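Local coordinates for 2-oxoglutarate dehydrogenase E3 component (Thermus thermophilus, PDB 2YQU), which probably reoxidises the dihydrolipoyl groups of 2-oxoacid dehydrogenase complexes, passing the electrons to NAD(+) with one FAD bound per subunit, at residues A111-L114 and K118-V121; G384-L389 and G408-E413. One frame throughout, in Å; residues are numbered along the deposited sequence.

Contact 1: A111-L114 and K118-V121. With FAD (flavin-adenine dinucleotide), chain D.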
ATOM      1  N   ALA A 111     -22.825  13.097  29.477  1.00 21.42           N
ATOM      2  CA  ALA A 111     -22.375  12.540  30.750  1.00 21.22           C
ATOM      3  C   ALA A 111     -21.684  13.610  31.580  1.00 20.99           C
ATOM      4  O   ALA A 111     -20.836  14.339  31.072  1.00 20.25           O
ATOM      5  CB  ALA A 111     -21.431  11.380  30.519  1.00 20.99           C
ATOM      6  N   ARG A 112     -22.034  13.663  32.862  1.00 20.82           N
ATOM      7  CA  ARG A 112     -21.450  14.593  33.819  1.00 21.14           C
ATOM      8  C   ARG A 112     -21.187  13.863  35.134  1.00 20.78           C
ATOM      9  O   ARG A 112     -22.090  13.236  35.678  1.00 20.35           O
ATOM     10  CB  ARG A 112     -22.417  15.755  34.057  1.00 21.79           C
ATOM     11  CG  ARG A 112     -21.857  16.901  34.876  1.00 24.11           C
ATOM     12  CD  ARG A 112     -22.899  17.963  35.195  1.00 27.64           C
ATOM     13  NE  ARG A 112     -23.611  17.635  36.423  1.00 30.63           N
ATOM     14  CZ  ARG A 112     -24.569  18.370  36.961  1.00 33.63           C
ATOM     15  NH1 ARG A 112     -24.969  19.505  36.387  1.00 35.51           N
ATOM     16  NH2 ARG A 112     -25.134  17.962  38.085  1.00 34.03           N
ATOM     17  N   PHE A 113     -19.961  13.947  35.642  1.00 20.30           N
ATOM     18  CA  PHE A 113     -19.602  13.296  36.904  1.00 20.34           C
ATOM     19  C   PHE A 113     -20.402  13.865  38.087  1.00 20.80           C
ATOM     20  O   PHE A 113     -20.527  15.075  38.240  1.00 20.65           O
ATOM     21  CB  PHE A 113     -18.108  13.450  37.207  1.00 20.07           C
ATOM     22  CG  PHE A 113     -17.217  12.528  36.411  1.00 19.31           C
ATOM     23  CD1 PHE A 113     -16.485  13.006  35.338  1.00 19.28           C
ATOM     24  CD2 PHE A 113     -17.100  11.183  36.755  1.00 18.21           C
ATOM     25  CE1 PHE A 113     -15.662  12.161  34.612  1.00 18.62           C
ATOM     26  CE2 PHE A 113     -16.283  10.337  36.033  1.00 18.34           C
ATOM     27  CZ  PHE A 113     -15.557  10.827  34.969  1.00 18.60           C
ATOM     28  N   LEU A 114     -20.939  12.962  38.899  1.00 21.57           N
ATOM     29  CA  LEU A 114     -21.578  13.292  40.173  1.00 22.28           C
ATOM     30  C   LEU A 114     -20.630  12.952  41.316  1.00 22.53           C
ATOM     31  O   LEU A 114     -20.575  13.668  42.316  1.00 22.48           O
ATOM     32  CB  LEU A 114     -22.879  12.499  40.320  1.00 22.59           C
ATOM     33  CG  LEU A 114     -24.198  13.107  39.825  1.00 24.20           C
ATOM     34  CD1 LEU A 114     -24.044  14.174  38.751  1.00 25.19           C
ATOM     35  CD2 LEU A 114     -25.131  11.997  39.364  1.00 25.19           C
ATOM     36  N   LYS A 118     -20.002   7.708  39.890  1.00 25.53           N
ATOM     37  CA  LYS A 118     -21.360   7.947  39.405  1.00 25.78           C
ATOM     38  C   LYS A 118     -21.402   9.064  38.377  1.00 25.45           C
ATOM     39  O   LYS A 118     -20.768  10.090  38.564  1.00 24.94           O
ATOM     40  CB  LYS A 118     -22.289   8.304  40.567  1.00 25.96           C
ATOM     41  CG  LYS A 118     -23.769   8.155  40.233  1.00 27.57           C
ATOM     42  CD  LYS A 118     -24.657   8.331  41.472  1.00 28.94           C
ATOM     43  CE  LYS A 118     -24.297   7.339  42.576  1.00 29.94           C
ATOM     44  NZ  LYS A 118     -25.473   6.933  43.408  1.00 31.92           N
ATOM     45  N   VAL A 119     -22.179   8.850  37.317  1.00 25.56           N
ATOM     46  CA  VAL A 119     -22.274   9.772  36.192  1.00 25.91           C
ATOM     47  C   VAL A 119     -23.741  10.009  35.838  1.00 26.47           C
ATOM     48  O   VAL A 119     -24.503   9.059  35.663  1.00 26.43           O
ATOM     49  CB  VAL A 119     -21.545   9.192  34.953  1.00 26.10           C
ATOM     50  CG1 VAL A 119     -21.793  10.045  33.720  1.00 26.34           C
ATOM     51  CG2 VAL A 119     -20.063   9.075  35.227  1.00 25.88           C
ATOM     52  N   LEU A 120     -24.122  11.277  35.719  1.00 26.96           N
ATOM     53  CA  LEU A 120     -25.462  11.651  35.277  1.00 27.82           C
ATOM     54  C   LEU A 120     -25.501  11.809  33.761  1.00 28.37           C
ATOM     55  O   LEU A 120     -24.664  12.500  33.186  1.00 27.86           O
ATOM     56  CB  LEU A 120     -25.881  12.965  35.939  1.00 27.85           C
ATOM     57  CG  LEU A 120     -27.140  13.667  35.411  1.00 28.64           C
ATOM     58  CD1 LEU A 120     -28.393  12.864  35.739  1.00 28.83           C
ATOM     59  CD2 LEU A 120     -27.219  15.080  35.979  1.00 28.94           C
ATOM     60  N   VAL A 121     -26.463  11.152  33.122  1.00 29.30           N
ATOM     61  CA  VAL A 121     -26.844  11.457  31.749  1.00 30.07           C
ATOM     62  C   VAL A 121     -27.891  12.550  31.871  1.00 31.20           C
ATOM     63  O   VAL A 121     -29.019  12.293  32.292  1.00 31.14           O
ATOM     64  CB  VAL A 121     -27.441  10.238  31.020  1.00 29.93           C
ATOM     65  CG1 VAL A 121     -27.729  10.576  29.553  1.00 29.91           C
ATOM     66  CG2 VAL A 121     -26.511   9.036  31.129  1.00 29.77           C
TER
HETATM   67  PA  FAD D1601     -13.745  11.707  19.335  1.00 14.89           P
HETATM   68  O1A FAD D1601     -13.798  13.182  19.187  1.00 14.95           O
HETATM   69  O2A FAD D1601     -13.662  10.966  17.995  1.00 16.29           O
HETATM   70  O5B FAD D1601     -15.008  11.227  20.193  1.00 16.44           O
HETATM   71  C5B FAD D1601     -15.383  11.943  21.343  1.00 15.84           C
HETATM   72  C4B FAD D1601     -16.880  11.785  21.498  1.00 16.54           C
HETATM   73  O4B FAD D1601     -17.222  12.128  22.826  1.00 15.82           O
HETATM   74  C3B FAD D1601     -17.674  12.714  20.582  1.00 16.43           C
HETATM   75  O3B FAD D1601     -18.538  11.963  19.760  1.00 18.40           O
HETATM   76  C2B FAD D1601     -18.459  13.603  21.527  1.00 17.07           C
HETATM   77  O2B FAD D1601     -19.764  13.853  21.056  1.00 17.80           O
HETATM   78  C1B FAD D1601     -18.464  12.796  22.815  1.00 16.43           C
HETATM   79  N9A FAD D1601     -18.544  13.539  24.076  1.00 15.67           N
HETATM   80  C8A FAD D1601     -17.722  14.539  24.530  1.00 16.35           C
HETATM   81  N7A FAD D1601     -18.116  14.897  25.766  1.00 15.77           N
HETATM   82  C5A FAD D1601     -19.182  14.138  26.109  1.00 15.76           C
HETATM   83  C6A FAD D1601     -19.980  14.082  27.248  1.00 16.54           C
HETATM   84  N6A FAD D1601     -19.694  14.761  28.357  1.00 17.13           N
HETATM   85  N1A FAD D1601     -21.000  13.166  27.271  1.00 16.57           N
HETATM   86  C2A FAD D1601     -21.258  12.314  26.225  1.00 17.84           C
HETATM   87  N3A FAD D1601     -20.457  12.370  25.104  1.00 17.71           N
HETATM   88  C4A FAD D1601     -19.452  13.275  25.058  1.00 17.23           C
HETATM   89  N1  FAD D1601      -7.412  11.136  12.557  1.00 13.87           N
HETATM   90  C2  FAD D1601      -6.744  10.115  11.918  1.00 15.26           C
HETATM   91  O2  FAD D1601      -6.114   9.266  12.556  1.00 15.30           O
HETATM   92  N3  FAD D1601      -6.774  10.037  10.548  1.00 14.21           N
HETATM   93  C4  FAD D1601      -7.457  10.975   9.807  1.00 14.06           C
HETATM   94  O4  FAD D1601      -7.613  10.739   8.620  1.00 14.73           O
HETATM   95  C4X FAD D1601      -8.145  12.012  10.436  1.00 14.85           C
HETATM   96  N5  FAD D1601      -8.838  12.959   9.697  1.00 15.70           N
HETATM   97  C5X FAD D1601      -9.516  13.977  10.362  1.00 16.28           C
HETATM   98  C6  FAD D1601     -10.211  14.932   9.614  1.00 14.37           C
HETATM   99  C7  FAD D1601     -10.898  15.966  10.265  1.00 15.29           C
HETATM  100  C7M FAD D1601     -11.722  16.913   9.432  1.00 13.13           C
HETATM  101  C8  FAD D1601     -10.891  16.041  11.655  1.00 15.42           C
HETATM  102  C8M FAD D1601     -11.861  16.929  12.390  1.00 15.38           C
HETATM  103  C9  FAD D1601     -10.192  15.089  12.399  1.00 16.03           C
HETATM  104  C9A FAD D1601      -9.494  14.058  11.757  1.00 15.87           C
HETATM  105  N10 FAD D1601      -8.781  13.109  12.493  1.00 15.97           N
HETATM  106  C10 FAD D1601      -8.116  12.091  11.826  1.00 13.75           C
HETATM  107  C1' FAD D1601      -8.612  13.203  13.988  1.00 16.19           C
HETATM  108  C2' FAD D1601      -9.614  12.248  14.642  1.00 16.14           C
HETATM  109  O2' FAD D1601     -10.942  12.588  14.275  1.00 15.73           O
HETATM  110  C3' FAD D1601      -9.458  12.194  16.158  1.00 16.03           C
HETATM  111  O3' FAD D1601      -8.105  11.947  16.489  1.00 13.27           O
HETATM  112  C4' FAD D1601     -10.307  11.078  16.757  1.00 14.91           C
HETATM  113  O4' FAD D1601     -11.665  11.270  16.441  1.00 15.50           O
HETATM  114  C5' FAD D1601     -10.096  10.992  18.273  1.00 15.94           C
HETATM  115  O5' FAD D1601     -10.944  10.011  18.827  1.00 15.96           O
HETATM  116  P   FAD D1601     -11.491  10.159  20.331  1.00 14.53           P
HETATM  117  O1P FAD D1601     -12.267   8.932  20.687  1.00 15.86           O
HETATM  118  O2P FAD D1601     -10.378  10.544  21.288  1.00 16.19           O
HETATM  119  O3P FAD D1601     -12.504  11.415  20.322  1.00 15.22           O
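Val119 serves both Ala111 and Phe113 because CG1 lies opposite the backbone N (chi1 172°) while CG2 sits beside that N. CG1 presses on Ala111 CB at 3.5 Å, tighter than usual for two carbons, and CG2 meets the Phe113 ring obliquely, 3.9 Å from CD2. This buried face of the antiparallel hairpin packs onto the FAD-domain strands 2-7 and 133-135 through Ile7 and Ile133. On the other face Arg112 and Leu120 run side by side; a bend at chi3 (88°) follows the extended first part of the arginine chain, and Leu120 CD2 lies over one guanidinium face, toward its rim. Arg112 NH1 also forms a salt bridge with Glu122. Leu114 brings both methyls against Leu120 CB, CD1 at 3.6 Å; an alanine here would probably open a gap beside Leu120 and leave that side chain less firmly packed. The backbones are joined by Arg112 N to Leu120 O (2.9 Å), Leu120 N to Arg112 O (2.8 Å) and a nearly straight bond from Leu114 N to Lys118 O. Ala111, in a non-hydrogen-bonded pair with Val121, instead turns its polar groups to the cofactor: its N donates to FAD N1A (2.9 Å), and FAD N6A donates to its O (3.0 Å). Main-chain atoms thus read the acceptor and amino donor of adenine, a recognition made by the backbone and not by side-chain polar groups.

Contact 2: G384-L389 and G408-E413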
ATOM      1  N   GLY A 384       8.962  12.397  -4.925  1.00 18.11           N
ATOM      2  CA  GLY A 384       8.816  11.830  -3.602  1.00 17.01           C
ATOM      3  C   GLY A 384      10.014  11.019  -3.179  1.00 16.29           C
ATOM      4  O   GLY A 384      10.931  10.778  -3.962  1.00 14.86           O
ATOM      5  N   PHE A 385      10.003  10.607  -1.918  1.00 15.52           N
ATOM      6  CA  PHE A 385      11.044   9.742  -1.379  1.00 15.36           C
ATOM      7  C   PHE A 385      10.552   9.060  -0.115  1.00 14.62           C
ATOM      8  O   PHE A 385       9.547   9.455   0.468  1.00 14.65           O
ATOM      9  CB  PHE A 385      12.305  10.555  -1.052  1.00 15.18           C
ATOM     10  CG  PHE A 385      12.105  11.568   0.057  1.00 15.46           C
ATOM     11  CD1 PHE A 385      12.287  11.207   1.392  1.00 16.57           C
ATOM     12  CD2 PHE A 385      11.751  12.878  -0.240  1.00 15.85           C
ATOM     13  CE1 PHE A 385      12.101  12.138   2.414  1.00 17.10           C
ATOM     14  CE2 PHE A 385      11.568  13.818   0.778  1.00 15.89           C
ATOM     15  CZ  PHE A 385      11.745  13.445   2.103  1.00 16.22           C
ATOM     16  N   ILE A 386      11.259   8.014   0.288  1.00 14.47           N
ATOM     17  CA  ILE A 386      11.126   7.469   1.637  1.00 14.33           C
ATOM     18  C   ILE A 386      12.506   7.457   2.285  1.00 14.22           C
ATOM     19  O   ILE A 386      13.505   7.160   1.638  1.00 14.10           O
ATOM     20  CB  ILE A 386      10.500   6.048   1.630  1.00 13.80           C
ATOM     21  CG1 ILE A 386       9.054   6.108   1.129  1.00 13.51           C
ATOM     22  CG2 ILE A 386      10.539   5.434   3.043  1.00 14.18           C
ATOM     23  CD1 ILE A 386       8.422   4.752   0.894  1.00 14.06           C
ATOM     24  N   LYS A 387      12.528   7.787   3.569  1.00 14.43           N
ATOM     25  CA  LYS A 387      13.728   7.925   4.357  1.00 15.02           C
ATOM     26  C   LYS A 387      13.593   7.028   5.586  1.00 15.05           C
ATOM     27  O   LYS A 387      12.583   7.081   6.292  1.00 15.93           O
ATOM     28  CB  LYS A 387      13.879   9.399   4.742  1.00 15.31           C
ATOM     29  CG  LYS A 387      14.830   9.702   5.855  1.00 16.75           C
ATOM     30  CD  LYS A 387      15.210  11.179   5.875  1.00 15.70           C
ATOM     31  CE  LYS A 387      14.229  12.025   6.687  1.00 15.90           C
ATOM     32  NZ  LYS A 387      14.677  13.459   6.804  1.00 15.97           N
ATOM     33  N   VAL A 388      14.594   6.189   5.819  1.00 14.90           N
ATOM     34  CA  VAL A 388      14.686   5.364   7.014  1.00 14.90           C
ATOM     35  C   VAL A 388      15.803   5.897   7.916  1.00 15.08           C
ATOM     36  O   VAL A 388      16.919   6.132   7.466  1.00 14.79           O
ATOM     37  CB  VAL A 388      14.944   3.886   6.657  1.00 15.06           C
ATOM     38  CG1 VAL A 388      15.241   3.047   7.918  1.00 14.51           C
ATOM     39  CG2 VAL A 388      13.764   3.307   5.881  1.00 14.84           C
ATOM     40  N   LEU A 389      15.483   6.092   9.188  1.00 15.08           N
ATOM     41  CA  LEU A 389      16.461   6.504  10.187  1.00 14.94           C
ATOM     42  C   LEU A 389      16.775   5.291  11.050  1.00 15.22           C
ATOM     43  O   LEU A 389      15.873   4.698  11.603  1.00 14.87           O
ATOM     44  CB  LEU A 389      15.888   7.631  11.041  1.00 14.98           C
ATOM     45  CG  LEU A 389      15.314   8.805  10.241  1.00 15.25           C
ATOM     46  CD1 LEU A 389      14.800   9.890  11.150  1.00 15.58           C
ATOM     47  CD2 LEU A 389      16.365   9.356   9.289  1.00 14.84           C
ATOM     48  N   GLY A 408       1.544   6.479   2.525  1.00 13.07           N
ATOM     49  CA  GLY A 408       0.900   5.964   3.714  1.00 13.00           C
ATOM     50  C   GLY A 408       0.700   4.458   3.674  1.00 12.97           C
ATOM     51  O   GLY A 408       0.945   3.758   4.679  1.00 12.77           O
ATOM     52  N   ASP A 409       0.245   3.951   2.535  1.00 12.61           N
ATOM     53  CA  ASP A 409       0.096   2.507   2.344  1.00 12.94           C
ATOM     54  C   ASP A 409       1.438   1.794   2.460  1.00 12.31           C
ATOM     55  O   ASP A 409       1.529   0.715   3.029  1.00 12.79           O
ATOM     56  CB  ASP A 409      -0.507   2.182   0.981  1.00 13.08           C
ATOM     57  CG  ASP A 409      -1.930   2.672   0.826  1.00 15.31           C
ATOM     58  OD1 ASP A 409      -2.626   2.919   1.846  1.00 15.12           O
ATOM     59  OD2 ASP A 409      -2.440   2.827  -0.303  1.00 19.44           O
ATOM     60  N   VAL A 410       2.477   2.389   1.895  1.00 12.74           N
ATOM     61  CA  VAL A 410       3.808   1.805   1.943  1.00 12.54           C
ATOM     62  C   VAL A 410       4.323   1.777   3.378  1.00 12.54           C
ATOM     63  O   VAL A 410       4.906   0.776   3.817  1.00 12.68           O
ATOM     64  CB  VAL A 410       4.806   2.575   1.031  1.00 12.57           C
ATOM     65  CG1 VAL A 410       6.228   2.059   1.214  1.00 13.21           C
ATOM     66  CG2 VAL A 410       4.380   2.447  -0.434  1.00 12.65           C
ATOM     67  N   LEU A 411       4.078   2.850   4.127  1.00 12.53           N
ATOM     68  CA  LEU A 411       4.634   2.956   5.473  1.00 13.01           C
ATOM     69  C   LEU A 411       3.846   2.162   6.519  1.00 13.03           C
ATOM     70  O   LEU A 411       4.261   2.115   7.675  1.00 13.60           O
ATOM     71  CB  LEU A 411       4.781   4.422   5.895  1.00 12.86           C
ATOM     72  CG  LEU A 411       6.175   5.010   5.764  1.00 13.56           C
ATOM     73  CD1 LEU A 411       6.741   4.738   4.381  1.00 12.99           C
ATOM     74  CD2 LEU A 411       6.144   6.500   6.071  1.00 14.87           C
ATOM     75  N   ALA A 412       2.735   1.534   6.121  1.00 13.38           N
ATOM     76  CA  ALA A 412       2.101   0.505   6.939  1.00 12.96           C
ATOM     77  C   ALA A 412       3.112  -0.560   7.325  1.00 12.96           C
ATOM     78  O   ALA A 412       3.155  -0.989   8.467  1.00 12.81           O
ATOM     79  CB  ALA A 412       0.918  -0.124   6.216  1.00 13.25           C
ATOM     80  N   GLU A 413       3.916  -0.983   6.357  1.00 12.20           N
ATOM     81  CA  GLU A 413       4.988  -1.938   6.599  1.00 12.94           C
ATOM     82  C   GLU A 413       6.071  -1.400   7.541  1.00 12.84           C
ATOM     83  O   GLU A 413       6.635  -2.152   8.347  1.00 12.79           O
ATOM     84  CB  GLU A 413       5.617  -2.325   5.263  1.00 12.51           C
ATOM     85  CG  GLU A 413       6.522  -3.528   5.341  1.00 13.58           C
ATOM     86  CD  GLU A 413       7.341  -3.711   4.095  1.00 14.84           C
ATOM     87  OE1 GLU A 413       6.897  -3.271   3.009  1.00 15.21           O
ATOM     88  OE2 GLU A 413       8.429  -4.293   4.208  1.00 16.03           O
TER
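Ile386 and Leu411 mark the nearest approach of the two backbones, with 8.8 Å between their CA atoms, so extended strand and helix meet through side chains and share no hydrogen bond. Within 408-413, Glu413 N reaches Val410 O three residues back at 3.2 Å, whereas Ala412 N has weak bonds to both Gly408 O and Asp409 O. Ile386 points toward the helix. Its CG1 lies beside the backbone N, opposite the carbonyl carbon (chi1 -66°), and the chain then runs on extended to carry CD1 into the interface. There CD1 meets Val410 CG1 at 3.5 Å, a tight carbon pair in which the two side chains cross, and Leu411 CD1 at 3.9 Å. Leu411 lies alongside Ile386 but points the contrary way, and its CD1 also reaches Ile386 CG2 at 4.1 Å. This is helix-on-sheet packing in the dimerisation domain, whose antiparallel sheet has 385-391 between 363-369 and 397-404. Val400 of the latter strand touches both Ile386 and Leu411, while helix 438-449 adds Ile440 against Ile386 and Leu441 against Val410. Further along the helix, Ala412 and Glu413 pack on Glu413 and Ala412 of the second subunit.

Contacts 1 and 2 lie on opposite sides of the chain's centre, their own centres 44 Å apart and their nearest atoms about 35 Å apart, so neither touches the other. They follow one another along the sequence and belong to different parts of the enzyme: contact 1 to the nucleotide-binding region, contact 2 to the dimerisation domain. The relation to FAD differs accordingly. Contact 1 holds the adenine end directly, whereas the Leu411 side chain of contact 2 stays about 14 Å from a bound FAD. FAD is also hydrogen-bonded to the backbone O of His434 of the second subunit, a residue predicted to act as the proton acceptor; the helix of contact 2 packs on that subunit through Ala412 and Glu413.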